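Local coordinates for extracellular sialidase/neuraminidase, putative (PDB 2XZI), which probably hydrolyses terminal sialic acid-type glycosides as a secreted fungal exo-glycosidase, acting on deaminoneuraminic acid (KDN) as a KDNase, at residues His36-Pro41 against Lys364-Ile370; Lys142-Thr146 against Gly179-Asp183; Ala332-Tyr338 against Leu352-Phe358. Numbering follows the deposited sequence.

Interaction 1 of 3, residues His36-Pro41 against Lys364-Ile370; sequences HSFRIP and KNSYRAI. With KDM (deamino-alpha-neuraminic acid), chain C; KDM (deamino-alpha-neuraminic acid), chain D.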
loop_
_atom_site.group_PDB
_atom_site.type_symbol
_atom_site.label_atom_id
_atom_site.label_comp_id
_atom_site.label_asym_id
_atom_site.label_seq_id
_atom_site.Cartn_x
_atom_site.Cartn_y
_atom_site.Cartn_z
ATOM N N HIS A 36 0.199 8.754 -17.351
ATOM C CA HIS A 36 -1.185 8.499 -17.655
ATOM C C HIS A 36 -1.963 8.263 -16.360
ATOM O O HIS A 36 -3.007 8.883 -16.123
ATOM C CB HIS A 36 -1.248 7.281 -18.579
ATOM C CG HIS A 36 -2.637 6.882 -18.947
ATOM N ND1 HIS A 36 -3.458 6.166 -18.103
ATOM C CD2 HIS A 36 -3.348 7.088 -20.081
ATOM C CE1 HIS A 36 -4.621 5.957 -18.696
ATOM N NE2 HIS A 36 -4.583 6.515 -19.895
ATOM N N SER A 37 -1.429 7.366 -15.532
ATOM C CA SER A 37 -2.101 6.887 -14.328
ATOM C C SER A 37 -1.173 6.767 -13.156
ATOM O O SER A 37 0.042 6.582 -13.298
ATOM C CB SER A 37 -2.705 5.517 -14.600
ATOM O OG SER A 37 -3.852 5.619 -15.423
ATOM N N PHE A 38 -1.772 6.865 -11.983
ATOM C CA PHE A 38 -1.092 6.549 -10.740
ATOM C C PHE A 38 -1.889 5.467 -10.062
ATOM O O PHE A 38 -3.102 5.567 -9.960
ATOM C CB PHE A 38 -1.000 7.773 -9.856
ATOM C CG PHE A 38 -0.168 8.884 -10.455
ATOM C CD1 PHE A 38 1.208 8.875 -10.311
ATOM C CD2 PHE A 38 -0.763 9.932 -11.151
ATOM C CE1 PHE A 38 1.998 9.886 -10.838
ATOM C CE2 PHE A 38 0.030 10.938 -11.709
ATOM C CZ PHE A 38 1.404 10.923 -11.532
ATOM N N ARG A 39 -1.189 4.408 -9.660
ATOM C CA ARG A 39 -1.804 3.270 -8.961
ATOM C C ARG A 39 -0.883 2.781 -7.858
ATOM O O ARG A 39 0.263 3.221 -7.754
ATOM C CB ARG A 39 -2.073 2.132 -9.949
ATOM C CG ARG A 39 -3.288 2.338 -10.860
ATOM C CD ARG A 39 -3.856 1.010 -11.356
ATOM N NE ARG A 39 -4.270 0.219 -10.212
ATOM C CZ ARG A 39 -4.382 -1.100 -10.181
ATOM N NH1 ARG A 39 -4.160 -1.837 -11.257
ATOM N NH2 ARG A 39 -4.711 -1.681 -9.029
ATOM N N ILE A 40 -1.417 1.891 -7.026
ATOM C CA ILE A 40 -0.608 1.143 -6.057
ATOM C C ILE A 40 0.009 2.044 -4.973
ATOM O O ILE A 40 1.231 2.181 -4.888
ATOM C CB ILE A 40 0.476 0.246 -6.749
ATOM C CG1 ILE A 40 -0.003 -0.362 -8.087
ATOM C CG2 ILE A 40 0.922 -0.855 -5.806
ATOM C CD1 ILE A 40 -1.245 -1.207 -8.017
ATOM N N PRO A 41 -0.847 2.664 -4.143
ATOM C CA PRO A 41 -0.409 3.599 -3.096
ATOM C C PRO A 41 0.287 2.950 -1.897
ATOM O O PRO A 41 0.015 1.797 -1.541
ATOM C CB PRO A 41 -1.721 4.234 -2.622
ATOM C CG PRO A 41 -2.737 3.148 -2.869
ATOM C CD PRO A 41 -2.319 2.584 -4.205
ATOM N N LYS A 364 -7.204 -0.175 -21.136
ATOM C CA LYS A 364 -5.884 0.359 -20.768
ATOM C C LYS A 364 -5.831 1.875 -20.697
ATOM O O LYS A 364 -4.924 2.440 -20.079
ATOM C CB LYS A 364 -4.806 -0.141 -21.740
ATOM C CG LYS A 364 -4.886 0.463 -23.140
ATOM C CD LYS A 364 -3.995 -0.276 -24.123
ATOM C CE LYS A 364 -4.171 0.263 -25.535
ATOM N NZ LYS A 364 -3.407 -0.550 -26.537
ATOM N N ASN A 365 -6.797 2.542 -21.321
ATOM C CA ASN A 365 -6.783 3.994 -21.347
ATOM C C ASN A 365 -7.610 4.682 -20.255
ATOM O O ASN A 365 -7.697 5.909 -20.240
ATOM C CB ASN A 365 -7.175 4.528 -22.735
ATOM C CG ASN A 365 -6.831 6.005 -22.905
ATOM O OD1 ASN A 365 -5.735 6.452 -22.546
ATOM N ND2 ASN A 365 -7.768 6.771 -23.459
ATOM N N SER A 366 -8.189 3.901 -19.343
ATOM C CA SER A 366 -8.896 4.479 -18.211
ATOM C C SER A 366 -7.919 5.123 -17.221
ATOM O O SER A 366 -7.041 4.456 -16.652
ATOM C CB SER A 366 -9.789 3.450 -17.530
ATOM O OG SER A 366 -10.940 3.194 -18.329
ATOM N N TYR A 367 -8.048 6.432 -17.053
ATOM C CA TYR A 367 -7.162 7.198 -16.182
ATOM C C TYR A 367 -7.361 6.826 -14.718
ATOM O O TYR A 367 -8.484 6.746 -14.229
ATOM C CB TYR A 367 -7.384 8.696 -16.395
ATOM C CG TYR A 367 -6.973 9.152 -17.785
ATOM C CD1 TYR A 367 -5.633 9.405 -18.093
ATOM C CD2 TYR A 367 -7.930 9.309 -18.798
ATOM C CE1 TYR A 367 -5.250 9.810 -19.372
ATOM C CE2 TYR A 367 -7.552 9.716 -20.080
ATOM C CZ TYR A 367 -6.214 9.951 -20.355
ATOM O OH TYR A 367 -5.838 10.353 -21.628
ATOM N N ARG A 368 -6.244 6.596 -14.033
ATOM C CA ARG A 368 -6.305 6.245 -12.619
ATOM C C ARG A 368 -5.624 7.305 -11.778
ATOM O O ARG A 368 -4.514 7.744 -12.095
ATOM C CB ARG A 368 -5.632 4.898 -12.360
ATOM C CG ARG A 368 -6.057 3.797 -13.291
ATOM C CD ARG A 368 -7.551 3.486 -13.183
ATOM N NE ARG A 368 -7.890 2.277 -13.928
ATOM C CZ ARG A 368 -7.751 1.043 -13.441
ATOM N NH1 ARG A 368 -7.294 0.851 -12.197
ATOM N NH2 ARG A 368 -8.066 -0.005 -14.197
ATOM N N ALA A 369 -6.299 7.718 -10.703
ATOM C CA ALA A 369 -5.787 8.737 -9.786
ATOM C C ALA A 369 -5.755 8.191 -8.359
ATOM O O ALA A 369 -6.327 7.142 -8.088
ATOM C CB ALA A 369 -6.619 10.014 -9.861
ATOM N N ILE A 370 -5.081 8.905 -7.466
ATOM C CA ILE A 370 -5.043 8.508 -6.061
ATOM C C ILE A 370 -5.514 9.640 -5.153
ATOM O O ILE A 370 -5.025 10.760 -5.237
ATOM C CB ILE A 370 -3.645 7.961 -5.648
ATOM C CG1 ILE A 370 -3.280 6.751 -6.510
ATOM C CG2 ILE A 370 -3.637 7.605 -4.171
ATOM C CD1 ILE A 370 -1.826 6.251 -6.339
HETATM C C2 KDM C . -3.373 -5.941 -10.134
HETATM C C1 KDM C . -4.812 -5.611 -9.758
HETATM C C3 KDM C . -2.462 -4.717 -9.920
HETATM C C4 KDM C . -0.983 -5.094 -9.616
HETATM C C5 KDM C . -0.610 -6.546 -9.945
HETATM C C6 KDM C . -1.578 -7.499 -9.202
HETATM C C7 KDM C . -1.445 -8.964 -9.647
HETATM C C8 KDM C . -2.296 -9.880 -8.748
HETATM C C9 KDM C . -2.211 -11.325 -9.209
HETATM O O5 KDM C . 0.776 -6.816 -9.614
HETATM O O1A KDM C . -5.170 -4.409 -9.764
HETATM O O1B KDM C . -5.538 -6.596 -9.486
HETATM O O4 KDM C . -0.146 -4.223 -10.378
HETATM O O6 KDM C . -2.986 -7.117 -9.358
HETATM O O7 KDM C . -1.882 -9.080 -11.003
HETATM O O8 KDM C . -1.834 -9.831 -7.391
HETATM O O9 KDM C . -0.857 -11.764 -9.010
HETATM O O2 KDM C . -3.429 -6.281 -11.525
HETATM C C2 KDM D . -14.391 -2.377 -11.693
HETATM C C1 KDM D . -14.184 -3.150 -10.369
HETATM C C3 KDM D . -14.706 -0.886 -11.428
HETATM C C4 KDM D . -13.463 -0.133 -10.908
HETATM C C5 KDM D . -12.236 -0.392 -11.798
HETATM C C6 KDM D . -12.007 -1.907 -11.991
HETATM C C7 KDM D . -10.857 -2.407 -12.892
HETATM C C8 KDM D . -10.809 -3.958 -12.893
HETATM C C9 KDM D . -9.738 -4.570 -13.824
HETATM O O5 KDM D . -11.067 0.205 -11.214
HETATM O O1A KDM D . -13.272 -4.011 -10.344
HETATM O O1B KDM D . -14.940 -2.866 -9.411
HETATM O O4 KDM D . -13.762 1.266 -10.865
HETATM O O6 KDM D . -13.230 -2.482 -12.551
HETATM O O7 KDM D . -11.037 -1.925 -14.233
HETATM O O8 KDM D . -10.616 -4.444 -11.557
HETATM O O9 KDM D . -8.586 -3.724 -13.938
HETATM O O2 KDM D . -15.492 -2.951 -12.411
HETATM O O HOH W 1 -5.482 4.583 -8.944
#
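Asn365 opens the contact, its OD1 accepting a hydrogen bond from His36 NE2 (2.9 Å). Tyr367 lays its ring on the imidazole in an offset stack, centroids 4.2 Å apart and planes at 16°. At Arg368 the backbones join: Phe38 N donates to Arg368 O (2.9 Å), while Arg368 N donates to Ser37 OG (2.9 Å), a hydroxyl that accepts as a carbonyl would and is also hydrogen-bonded to His36 ND1 (2.8 Å). Arg368 NH1 sits over the Arg39 guanidinium, tolerable because Asp356 pairs with Arg368 and Glu354 with Arg39; Arg39 NH2 donates to O1A of the KDM (chain C) carboxylate (2.9 Å). A water bridges Ala369 O and Phe38 O, and Ile370 CD1 packs against Phe38 CB (3.9 Å). Crossing at 60°, strands 37-41 and 368-370 belong to different sheets, consistent with adjoining propeller blades: strand 37-45 pairs with 51-58, where His36 and Ser37 form a classic bulge opposite Arg58, and strand 368-375 lies between 12-18 and 349-356.

Interaction 2 of 3, residues Lys142-Thr146 against Gly179-Asp183; sequences KIDST and GWAWD. With KDM (deamino-alpha-neuraminic acid), chain C.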
loop_
_atom_site.group_PDB
_atom_site.type_symbol
_atom_site.label_atom_id
_atom_site.label_comp_id
_atom_site.label_asym_id
_atom_site.label_seq_id
_atom_site.Cartn_x
_atom_site.Cartn_y
_atom_site.Cartn_z
ATOM N N LYS A 142 6.173 -13.805 -21.243
ATOM C CA LYS A 142 5.644 -14.107 -19.918
ATOM C C LYS A 142 6.764 -14.103 -18.890
ATOM O O LYS A 142 7.835 -14.635 -19.125
ATOM C CB LYS A 142 4.911 -15.454 -19.921
ATOM C CG LYS A 142 4.163 -15.741 -18.631
ATOM C CD LYS A 142 3.351 -17.039 -18.693
ATOM C CE LYS A 142 2.627 -17.264 -17.361
ATOM N NZ LYS A 142 1.653 -18.399 -17.387
ATOM N N ILE A 143 6.513 -13.467 -17.747
ATOM C CA ILE A 143 7.434 -13.534 -16.623
ATOM C C ILE A 143 7.789 -15.004 -16.374
ATOM O O ILE A 143 6.909 -15.868 -16.321
ATOM C CB ILE A 143 6.801 -12.870 -15.375
ATOM C CG1 ILE A 143 6.762 -11.340 -15.531
ATOM C CG2 ILE A 143 7.543 -13.258 -14.103
ATOM C CD1 ILE A 143 8.052 -10.635 -15.294
ATOM N N ASP A 144 9.081 -15.281 -16.260
ATOM C CA ASP A 144 9.550 -16.663 -16.107
ATOM C C ASP A 144 10.625 -16.747 -15.031
ATOM O O ASP A 144 10.866 -15.777 -14.318
ATOM C CB ASP A 144 10.017 -17.233 -17.467
ATOM C CG ASP A 144 11.209 -16.489 -18.052
ATOM O OD1 ASP A 144 12.050 -15.939 -17.309
ATOM O OD2 ASP A 144 11.314 -16.463 -19.306
ATOM N N SER A 145 11.279 -17.897 -14.888
ATOM C CA SER A 145 12.191 -18.084 -13.778
ATOM C C SER A 145 13.639 -17.697 -14.095
ATOM O O SER A 145 14.530 -17.900 -13.274
ATOM C CB SER A 145 12.117 -19.528 -13.286
ATOM O OG SER A 145 12.740 -20.393 -14.224
ATOM N N THR A 146 13.877 -17.114 -15.266
ATOM C CA THR A 146 15.231 -16.689 -15.631
ATOM C C THR A 146 15.554 -15.390 -14.908
ATOM O O THR A 146 14.648 -14.685 -14.448
ATOM C CB THR A 146 15.379 -16.442 -17.142
ATOM O OG1 THR A 146 14.611 -15.285 -17.517
ATOM C CG2 THR A 146 14.935 -17.664 -17.957
ATOM N N GLY A 179 14.062 -20.248 -8.150
ATOM C CA GLY A 179 13.114 -20.850 -9.077
ATOM C C GLY A 179 11.818 -20.088 -9.244
ATOM O O GLY A 179 10.960 -20.491 -10.023
ATOM N N TRP A 180 11.650 -18.996 -8.498
ATOM C CA TRP A 180 10.438 -18.196 -8.637
ATOM C C TRP A 180 10.429 -17.372 -9.924
ATOM O O TRP A 180 11.481 -16.973 -10.434
ATOM C CB TRP A 180 10.250 -17.292 -7.410
ATOM C CG TRP A 180 9.623 -17.986 -6.206
ATOM C CD1 TRP A 180 9.722 -19.318 -5.853
ATOM C CD2 TRP A 180 8.809 -17.378 -5.210
ATOM N NE1 TRP A 180 9.012 -19.564 -4.698
ATOM C CE2 TRP A 180 8.429 -18.386 -4.291
ATOM C CE3 TRP A 180 8.330 -16.069 -5.011
ATOM C CZ2 TRP A 180 7.623 -18.121 -3.181
ATOM C CZ3 TRP A 180 7.526 -15.813 -3.907
ATOM C CH2 TRP A 180 7.187 -16.825 -3.001
ATOM N N ALA A 181 9.228 -17.138 -10.434
ATOM C CA ALA A 181 9.015 -16.289 -11.598
ATOM C C ALA A 181 8.278 -15.043 -11.120
ATOM O O ALA A 181 8.921 -14.056 -10.759
ATOM C CB ALA A 181 8.232 -17.040 -12.674
ATOM N N TRP A 182 6.952 -15.100 -11.032
ATOM C CA TRP A 182 6.217 -13.985 -10.438
ATOM C C TRP A 182 6.607 -13.820 -8.974
ATOM O O TRP A 182 6.958 -14.795 -8.285
ATOM C CB TRP A 182 4.697 -14.147 -10.578
ATOM C CG TRP A 182 3.954 -12.919 -10.128
ATOM C CD1 TRP A 182 3.219 -12.779 -8.980
ATOM C CD2 TRP A 182 3.873 -11.660 -10.817
ATOM N NE1 TRP A 182 2.690 -11.503 -8.910
ATOM C CE2 TRP A 182 3.094 -10.796 -10.013
ATOM C CE3 TRP A 182 4.402 -11.175 -12.026
ATOM C CZ2 TRP A 182 2.800 -9.480 -10.399
ATOM C CZ3 TRP A 182 4.120 -9.854 -12.399
ATOM C CH2 TRP A 182 3.329 -9.033 -11.586
ATOM N N ASP A 183 6.578 -12.571 -8.512
ATOM C CA ASP A 183 6.765 -12.239 -7.104
ATOM C C ASP A 183 6.074 -10.914 -6.843
ATOM O O ASP A 183 5.730 -10.185 -7.786
ATOM C CB ASP A 183 8.255 -12.125 -6.714
ATOM C CG ASP A 183 8.464 -11.983 -5.209
ATOM O OD1 ASP A 183 7.597 -12.479 -4.440
ATOM O OD2 ASP A 183 9.486 -11.361 -4.813
HETATM C C2 KDM C . -3.373 -5.941 -10.134
HETATM C C1 KDM C . -4.812 -5.611 -9.758
HETATM C C3 KDM C . -2.462 -4.717 -9.920
HETATM C C4 KDM C . -0.983 -5.094 -9.616
HETATM C C5 KDM C . -0.610 -6.546 -9.945
HETATM C C6 KDM C . -1.578 -7.499 -9.202
HETATM C C7 KDM C . -1.445 -8.964 -9.647
HETATM C C8 KDM C . -2.296 -9.880 -8.748
HETATM C C9 KDM C . -2.211 -11.325 -9.209
HETATM O O5 KDM C . 0.776 -6.816 -9.614
HETATM O O1A KDM C . -5.170 -4.409 -9.764
HETATM O O1B KDM C . -5.538 -6.596 -9.486
HETATM O O4 KDM C . -0.146 -4.223 -10.378
HETATM O O6 KDM C . -2.986 -7.117 -9.358
HETATM O O7 KDM C . -1.882 -9.080 -11.003
HETATM O O8 KDM C . -1.834 -9.831 -7.391
HETATM O O9 KDM C . -0.857 -11.764 -9.010
HETATM O O2 KDM C . -3.429 -6.281 -11.525
HETATM O O HOH W 2 14.060 -18.012 -10.608
#
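No direct hydrogen bond links these two loops, which run past each other in nearly opposite directions (165°). Weak polar contacts do part of the work. Ala181 CA approaches Asp144 O at 3.3 Å and Ser145 CA approaches Trp180 O at 3.6 Å, both as CA-H...O contacts; the CA atoms of Ser145 and Ala181 lie only 4.2 Å apart, a closeness that the small side chains allow. One water completes the polar set, donating to Ser145 O (2.7 Å) and Trp180 O (2.8 Å).

Apolar packing supplies the rest. Ile143 points toward the other loop, its CG2 4.1 Å from Ala181 CB and its CG1 4.2 Å from Trp182 CE3, at the edge of the indole. A branched aliphatic residue can fill both spaces at once.

Hydrogen bonds within the first loop fix its shape: Asp144 OD1 accepts from Thr146 N (3.0 Å) and Thr146 OG1 (2.7 Å), the first closing an Asx turn. Gly179, with a positive phi of 84°, adopts a conformation that suits a residue without a side chain.

Outside the segments, Trp182 makes a cation-pi contact with Arg151. Its far edge reaches the sugar, CZ2 lying 3.4 Å from O5 of KDM C, the hydroxyl that KDN carries where N-acetylneuraminic acid has its acetamido group. The contact thus sets Trp182, a residue of the KDM pocket, ring edge toward the sugar in this probable sialidase-type beta-propeller.

Interaction 3 of 3, residues Ala332-Tyr338 against Leu352-Phe358; sequences AGHEGGY and LVESDFF. With KDM (deamino-alpha-neuraminic acid), chain C; KDM (deamino-alpha-neuraminic acid), chain D.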
loop_
_atom_site.group_PDB
_atom_site.type_symbol
_atom_site.label_atom_id
_atom_site.label_comp_id
_atom_site.label_asym_id
_atom_site.label_seq_id
_atom_site.Cartn_x
_atom_site.Cartn_y
_atom_site.Cartn_z
ATOM N N ALA A 332 -12.452 13.324 -9.458
ATOM C CA ALA A 332 -11.286 12.451 -9.461
ATOM C C ALA A 332 -11.658 11.011 -9.803
ATOM O O ALA A 332 -10.914 10.078 -9.504
ATOM C CB ALA A 332 -10.569 12.526 -8.125
ATOM N N GLY A 333 -12.801 10.841 -10.455
ATOM C CA GLY A 333 -13.234 9.544 -10.928
ATOM C C GLY A 333 -13.980 8.779 -9.863
ATOM O O GLY A 333 -14.398 9.346 -8.851
ATOM N N HIS A 334 -14.144 7.486 -10.109
ATOM C CA HIS A 334 -14.842 6.607 -9.188
ATOM C C HIS A 334 -13.858 6.031 -8.186
ATOM O O HIS A 334 -12.999 5.239 -8.564
ATOM C CB HIS A 334 -15.514 5.467 -9.963
ATOM C CG HIS A 334 -16.504 5.934 -10.981
ATOM N ND1 HIS A 334 -17.728 6.462 -10.634
ATOM C CD2 HIS A 334 -16.460 5.938 -12.335
ATOM C CE1 HIS A 334 -18.393 6.786 -11.730
ATOM N NE2 HIS A 334 -17.647 6.477 -12.777
ATOM N N GLU A 335 -14.016 6.403 -6.919
ATOM C CA GLU A 335 -13.132 5.908 -5.857
ATOM C C GLU A 335 -13.301 4.415 -5.628
ATOM O O GLU A 335 -14.421 3.890 -5.534
ATOM C CB GLU A 335 -13.373 6.668 -4.551
ATOM C CG GLU A 335 -12.410 6.269 -3.428
ATOM C CD GLU A 335 -12.590 7.102 -2.184
ATOM O OE1 GLU A 335 -13.742 7.512 -1.905
ATOM O OE2 GLU A 335 -11.588 7.334 -1.473
ATOM N N GLY A 336 -12.172 3.735 -5.527
ATOM C CA GLY A 336 -12.158 2.353 -5.125
ATOM C C GLY A 336 -11.014 1.595 -5.734
ATOM O O GLY A 336 -10.739 1.718 -6.921
ATOM N N GLY A 337 -10.354 0.804 -4.908
ATOM C CA GLY A 337 -9.265 -0.057 -5.348
ATOM C C GLY A 337 -8.290 -0.250 -4.203
ATOM O O GLY A 337 -8.698 -0.360 -3.028
ATOM N N TYR A 338 -6.998 -0.265 -4.547
ATOM C CA TYR A 338 -5.923 -0.422 -3.546
ATOM C C TYR A 338 -5.885 0.766 -2.590
ATOM O O TYR A 338 -6.294 1.881 -2.939
ATOM C CB TYR A 338 -4.554 -0.514 -4.226
ATOM C CG TYR A 338 -4.227 -1.803 -4.950
ATOM C CD1 TYR A 338 -5.177 -2.495 -5.720
ATOM C CD2 TYR A 338 -2.923 -2.304 -4.906
ATOM C CE1 TYR A 338 -4.818 -3.680 -6.406
ATOM C CE2 TYR A 338 -2.578 -3.463 -5.557
ATOM C CZ TYR A 338 -3.524 -4.151 -6.300
ATOM O OH TYR A 338 -3.158 -5.303 -6.976
ATOM N N LEU A 352 -4.504 6.666 1.588
ATOM C CA LEU A 352 -4.463 6.801 0.137
ATOM C C LEU A 352 -5.390 5.768 -0.448
ATOM O O LEU A 352 -5.383 4.622 -0.010
ATOM C CB LEU A 352 -3.044 6.574 -0.391
ATOM C CG LEU A 352 -2.003 7.623 -0.057
ATOM C CD1 LEU A 352 -0.644 7.170 -0.533
ATOM C CD2 LEU A 352 -2.350 9.015 -0.657
ATOM N N VAL A 353 -6.178 6.174 -1.444
ATOM C CA VAL A 353 -7.166 5.287 -2.065
ATOM C C VAL A 353 -7.177 5.523 -3.576
ATOM O O VAL A 353 -7.283 6.672 -4.037
ATOM C CB VAL A 353 -8.610 5.513 -1.505
ATOM C CG1 VAL A 353 -9.550 4.397 -1.976
ATOM C CG2 VAL A 353 -8.619 5.602 0.029
ATOM N N GLU A 354 -7.060 4.438 -4.337
ATOM C CA GLU A 354 -7.194 4.497 -5.784
ATOM C C GLU A 354 -8.570 4.959 -6.240
ATOM O O GLU A 354 -9.579 4.732 -5.559
ATOM C CB GLU A 354 -6.934 3.118 -6.396
ATOM C CG GLU A 354 -5.508 2.649 -6.256
ATOM C CD GLU A 354 -5.249 1.358 -7.059
ATOM O OE1 GLU A 354 -6.175 0.531 -7.187
ATOM O OE2 GLU A 354 -4.122 1.163 -7.545
ATOM N N SER A 355 -8.576 5.602 -7.404
ATOM C CA SER A 355 -9.794 6.034 -8.079
ATOM C C SER A 355 -9.640 5.809 -9.584
ATOM O O SER A 355 -8.542 5.842 -10.088
ATOM C CB SER A 355 -10.026 7.511 -7.786
ATOM O OG SER A 355 -11.331 7.903 -8.144
ATOM N N ASP A 356 -10.754 5.629 -10.286
ATOM C CA ASP A 356 -10.730 5.233 -11.697
ATOM C C ASP A 356 -11.765 6.025 -12.444
ATOM O O ASP A 356 -12.949 5.963 -12.127
ATOM C CB ASP A 356 -11.045 3.730 -11.783
ATOM C CG ASP A 356 -10.877 3.140 -13.191
ATOM O OD1 ASP A 356 -10.768 3.869 -14.198
ATOM O OD2 ASP A 356 -10.877 1.904 -13.284
ATOM N N PHE A 357 -11.309 6.799 -13.424
ATOM C CA PHE A 357 -12.239 7.589 -14.222
ATOM C C PHE A 357 -13.132 6.714 -15.098
ATOM O O PHE A 357 -14.255 7.116 -15.418
ATOM C CB PHE A 357 -11.491 8.604 -15.064
ATOM C CG PHE A 357 -11.064 9.829 -14.306
ATOM C CD1 PHE A 357 -9.848 9.863 -13.626
ATOM C CD2 PHE A 357 -11.886 10.960 -14.258
ATOM C CE1 PHE A 357 -9.447 10.998 -12.918
ATOM C CE2 PHE A 357 -11.496 12.096 -13.550
ATOM C CZ PHE A 357 -10.268 12.118 -12.877
ATOM N N PHE A 358 -12.633 5.535 -15.461
ATOM C CA PHE A 358 -13.416 4.522 -16.177
ATOM C C PHE A 358 -13.862 5.008 -17.571
ATOM O O PHE A 358 -14.846 4.528 -18.133
ATOM C CB PHE A 358 -14.607 4.068 -15.324
ATOM C CG PHE A 358 -15.016 2.649 -15.563
ATOM C CD1 PHE A 358 -14.182 1.600 -15.188
ATOM C CD2 PHE A 358 -16.246 2.349 -16.142
ATOM C CE1 PHE A 358 -14.558 0.273 -15.398
ATOM C CE2 PHE A 358 -16.631 1.026 -16.356
ATOM C CZ PHE A 358 -15.786 -0.013 -15.979
HETATM C C2 KDM C . -3.373 -5.941 -10.134
HETATM C C1 KDM C . -4.812 -5.611 -9.758
HETATM C C3 KDM C . -2.462 -4.717 -9.920
HETATM C C4 KDM C . -0.983 -5.094 -9.616
HETATM C C5 KDM C . -0.610 -6.546 -9.945
HETATM C C6 KDM C . -1.578 -7.499 -9.202
HETATM C C7 KDM C . -1.445 -8.964 -9.647
HETATM C C8 KDM C . -2.296 -9.880 -8.748
HETATM C C9 KDM C . -2.211 -11.325 -9.209
HETATM O O5 KDM C . 0.776 -6.816 -9.614
HETATM O O1A KDM C . -5.170 -4.409 -9.764
HETATM O O1B KDM C . -5.538 -6.596 -9.486
HETATM O O4 KDM C . -0.146 -4.223 -10.378
HETATM O O6 KDM C . -2.986 -7.117 -9.358
HETATM O O7 KDM C . -1.882 -9.080 -11.003
HETATM O O8 KDM C . -1.834 -9.831 -7.391
HETATM O O9 KDM C . -0.857 -11.764 -9.010
HETATM O O2 KDM C . -3.429 -6.281 -11.525
HETATM C C2 KDM D . -14.391 -2.377 -11.693
HETATM C C1 KDM D . -14.184 -3.150 -10.369
HETATM C C3 KDM D . -14.706 -0.886 -11.428
HETATM C C4 KDM D . -13.463 -0.133 -10.908
HETATM C C5 KDM D . -12.236 -0.392 -11.798
HETATM C C6 KDM D . -12.007 -1.907 -11.991
HETATM C C7 KDM D . -10.857 -2.407 -12.892
HETATM C C8 KDM D . -10.809 -3.958 -12.893
HETATM C C9 KDM D . -9.738 -4.570 -13.824
HETATM O O5 KDM D . -11.067 0.205 -11.214
HETATM O O1A KDM D . -13.272 -4.011 -10.344
HETATM O O1B KDM D . -14.940 -2.866 -9.411
HETATM O O4 KDM D . -13.762 1.266 -10.865
HETATM O O6 KDM D . -13.230 -2.482 -12.551
HETATM O O7 KDM D . -11.037 -1.925 -14.233
HETATM O O8 KDM D . -10.616 -4.444 -11.557
HETATM O O9 KDM D . -8.586 -3.724 -13.938
HETATM O O2 KDM D . -15.492 -2.951 -12.411
#
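Strands 334-336 and 352-356 run antiparallel, axes 142° apart and 4.4 Å at closest approach. His334 and Asp356 form the hydrogen-bonded pair (His334 N to Asp356 O 2.8 Å, Asp356 N to His334 O 2.9 Å), Glu335 and Ser355 a non-hydrogen-bonded one. Gly336 N donates to Glu354 O (2.8 Å). The chain turns a corner at Gly337, where a CB would strike Glu354 OE1, which instead accepts from Tyr338 N (2.9 Å), while OE2 binds Ile40 N and Arg39 of the adjoining blade. Ser355 OG donates to Ala332 O (2.6 Å), and Gly333 CA sits over the Phe357 ring, 4.0 Å from its centroid. Asp356 OD2 accepts from O5 of KDM D (2.7 Å). Tyr338 OH, bonded to Glu229, lies 3.2 Å from C2 of KDM C, consistent with the nucleophilic tyrosine of sialidases. The hairpin closes one edge of its sheet: 334-343 is outermost, 349-356 pairs with 368-375, and Leu352 and Tyr338 touch Pro41 of strand 37-45.

In the fold
Interactions 1 and 3 form one continuous region, their centres 8 Å apart, with strands 349-356 and 368-375 neighbours in the same sheet. Arg39 NE and Glu354 OE2 make the salt bridge between them (2.8 Å), and Pro41 CB packs on Leu352 CB (3.5 Å). Interaction 2 stands apart, its centre about 25 Å from that of interaction 1 and 30 Å from that of interaction 3, yet all three reach KDM C: Arg39 at the carboxylate, Tyr338 near the anomeric carbon, Trp182 at O5. The pocket is thus built from segments distant in sequence. Interactions 1 and 3 also share the second sugar, KDM D, through Arg368 and Asp356.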